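Enoyl-CoA hydratase (Mycobacterium smegmatis, PDB 3PE8) probably catalyses the reversible hydration of 2-enoyl-CoA thioesters and binds zinc. Local coordinates at residues I116-E121 against L173-V178. Residues are numbered along the deposited sequence; the frame is centred on the assembly and turned at random. Where two conformers were deposited one is given.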
loop_
_atom_site.group_PDB
_atom_site.type_symbol
_atom_site.label_atom_id
_atom_site.label_comp_id
_atom_site.label_asym_id
_atom_site.label_seq_id
_atom_site.Cartn_x
_atom_site.Cartn_y
_atom_site.Cartn_z
ATOM N N ILE A 116 -15.790 4.185 19.086
ATOM C CA ILE A 116 -15.332 4.670 20.401
ATOM C C ILE A 116 -15.817 3.644 21.433
ATOM O O ILE A 116 -16.975 3.263 21.403
ATOM C CB ILE A 116 -16.013 6.021 20.764
ATOM C CG1 ILE A 116 -15.670 7.114 19.746
ATOM C CG2 ILE A 116 -15.667 6.389 22.229
ATOM C CD1 ILE A 116 -16.626 8.394 19.857
ATOM N N LEU A 117 -14.940 3.194 22.313
ATOM C CA LEU A 117 -15.335 2.286 23.392
ATOM C C LEU A 117 -15.185 2.959 24.750
ATOM O O LEU A 117 -14.190 3.681 25.006
ATOM C CB LEU A 117 -14.489 1.014 23.388
ATOM C CG LEU A 117 -14.601 0.080 22.179
ATOM C CD1 LEU A 117 -13.778 -1.206 22.360
ATOM C CD2 LEU A 117 -16.082 -0.292 21.938
ATOM N N ILE A 118 -16.160 2.698 25.616
ATOM C CA ILE A 118 -16.112 3.014 27.026
ATOM C C ILE A 118 -16.383 1.710 27.765
ATOM O O ILE A 118 -17.207 0.936 27.346
ATOM C CB ILE A 118 -17.184 4.045 27.392
ATOM C CG1 ILE A 118 -16.956 5.352 26.610
ATOM C CG2 ILE A 118 -17.188 4.297 28.925
ATOM C CD1 ILE A 118 -18.211 6.299 26.634
ATOM N N ALA A 119 -15.661 1.452 28.856
ATOM C CA ALA A 119 -15.775 0.188 29.571
ATOM C C ALA A 119 -16.212 0.370 30.999
ATOM O O ALA A 119 -15.772 1.275 31.663
ATOM C CB ALA A 119 -14.434 -0.554 29.591
ATOM N N SER A 120 -17.059 -0.533 31.460
ATOM C CA SER A 120 -17.239 -0.773 32.881
ATOM C C SER A 120 -15.943 -1.333 33.491
ATOM O O SER A 120 -15.149 -2.022 32.810
ATOM C CB SER A 120 -18.380 -1.791 33.048
ATOM O OG SER A 120 -18.492 -2.201 34.373
ATOM N N GLU A 121 -15.776 -1.090 34.797
ATOM C CA GLU A 121 -14.724 -1.701 35.582
ATOM C C GLU A 121 -14.793 -3.242 35.445
ATOM O O GLU A 121 -13.783 -3.920 35.585
ATOM C CB GLU A 121 -14.870 -1.286 37.059
ATOM C CG GLU A 121 -16.199 -1.775 37.687
ATOM C CD GLU A 121 -16.617 -1.028 38.955
ATOM O OE1 GLU A 121 -15.732 -0.453 39.651
ATOM O OE2 GLU A 121 -17.839 -0.996 39.260
ATOM N N LEU A 173 -7.298 0.372 23.950
ATOM C CA LEU A 173 -8.448 -0.304 23.395
ATOM C C LEU A 173 -9.755 0.408 23.746
ATOM O O LEU A 173 -10.696 0.346 22.971
ATOM C CB LEU A 173 -8.488 -1.778 23.847
ATOM C CG LEU A 173 -9.638 -2.635 23.390
ATOM C CD1 LEU A 173 -9.772 -2.767 21.863
ATOM C CD2 LEU A 173 -9.551 -4.060 24.030
ATOM N N VAL A 174 -9.805 1.018 24.928
ATOM C CA VAL A 174 -10.960 1.794 25.368
ATOM C C VAL A 174 -10.494 3.191 25.734
ATOM O O VAL A 174 -9.305 3.433 26.068
ATOM C CB VAL A 174 -11.735 1.152 26.544
ATOM C CG1 VAL A 174 -12.149 -0.278 26.183
ATOM C CG2 VAL A 174 -10.908 1.186 27.854
ATOM N N THR A 175 -11.433 4.125 25.663
ATOM C CA THR A 175 -11.126 5.530 25.956
ATOM C C THR A 175 -11.308 5.945 27.424
ATOM O O THR A 175 -10.781 6.986 27.887
ATOM C CB THR A 175 -11.962 6.490 25.110
ATOM O OG1 THR A 175 -13.363 6.384 25.412
ATOM C CG2 THR A 175 -11.709 6.298 23.583
ATOM N N GLU A 176 -12.060 5.135 28.167
ATOM C CA GLU A 176 -12.532 5.493 29.495
ATOM C C GLU A 176 -13.017 4.231 30.199
ATOM O O GLU A 176 -13.603 3.356 29.559
ATOM C CB GLU A 176 -13.669 6.518 29.353
ATOM C CG GLU A 176 -14.161 7.120 30.620
ATOM C CD GLU A 176 -15.236 8.196 30.418
ATOM O OE1 GLU A 176 -15.757 8.403 29.285
ATOM O OE2 GLU A 176 -15.614 8.816 31.453
ATOM N N VAL A 177 -12.744 4.157 31.502
ATOM C CA VAL A 177 -13.237 3.096 32.375
ATOM C C VAL A 177 -13.980 3.779 33.514
ATOM O O VAL A 177 -13.443 4.699 34.156
ATOM C CB VAL A 177 -12.126 2.212 32.957
ATOM C CG1 VAL A 177 -12.724 1.221 33.948
ATOM C CG2 VAL A 177 -11.429 1.485 31.810
ATOM N N VAL A 178 -15.210 3.308 33.755
ATOM C CA VAL A 178 -16.092 3.874 34.788
ATOM C C VAL A 178 -16.697 2.772 35.647
ATOM O O VAL A 178 -16.705 1.600 35.263
ATOM C CB VAL A 178 -17.238 4.711 34.184
ATOM C CG1 VAL A 178 -16.674 5.905 33.381
ATOM C CG2 VAL A 178 -18.138 3.855 33.298
#
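The flat carbonyl group of Leu117 is gripped by Thr175 on both faces: the backbone N of Thr175 reaches Leu117 O from one side of the carbonyl plane at 2.9 Å, and OG1 of the same residue reaches it from the other, also at 2.9 Å. Threonine suits this place because its hydroxyl, lying between its own backbone N and carbonyl carbon (chi1 64°), can join the amide in holding one oxygen; OG1 also hydrogen-bonds Arg155 of the second subunit. Farther along, the backbones pair by hydrogen bonds. Ala119 N donates to Glu176 O, Val178 N to Ala119 O at 3.0 Å, and Glu121 N to Val178 O in a more bent bond (136° at the hydrogen). Val177 CA also brings its hydrogen to Ala119 O, 3.2 Å away.

On the side bearing Ala119 and Val177 the contacts between the segments are apolar. The single methyl of Ala119 lets Val174 CG1 approach to 4.1 Å from its CB; the same CG1 meets Leu117 CB at 3.9 Å, while helix 165-171 packs on the two valines. On the other face, Ile118 and Glu176 run side by side, the glutamate long enough to carry its carboxylate to salt bridges with Arg189 and with Arg155 of the second subunit. Ile118 CG2 and Val178 CG2, on beta-branched residues that suit extended strands, meet more loosely, and helix 183-195 packs against both.

Strand 116-120, bonded on its other side to strand 95-99, thus receives strand 177-178 in parallel as the edge strand of the sheet within this chain, a beta-sheet core flanked by helices characteristic of the crotonase fold.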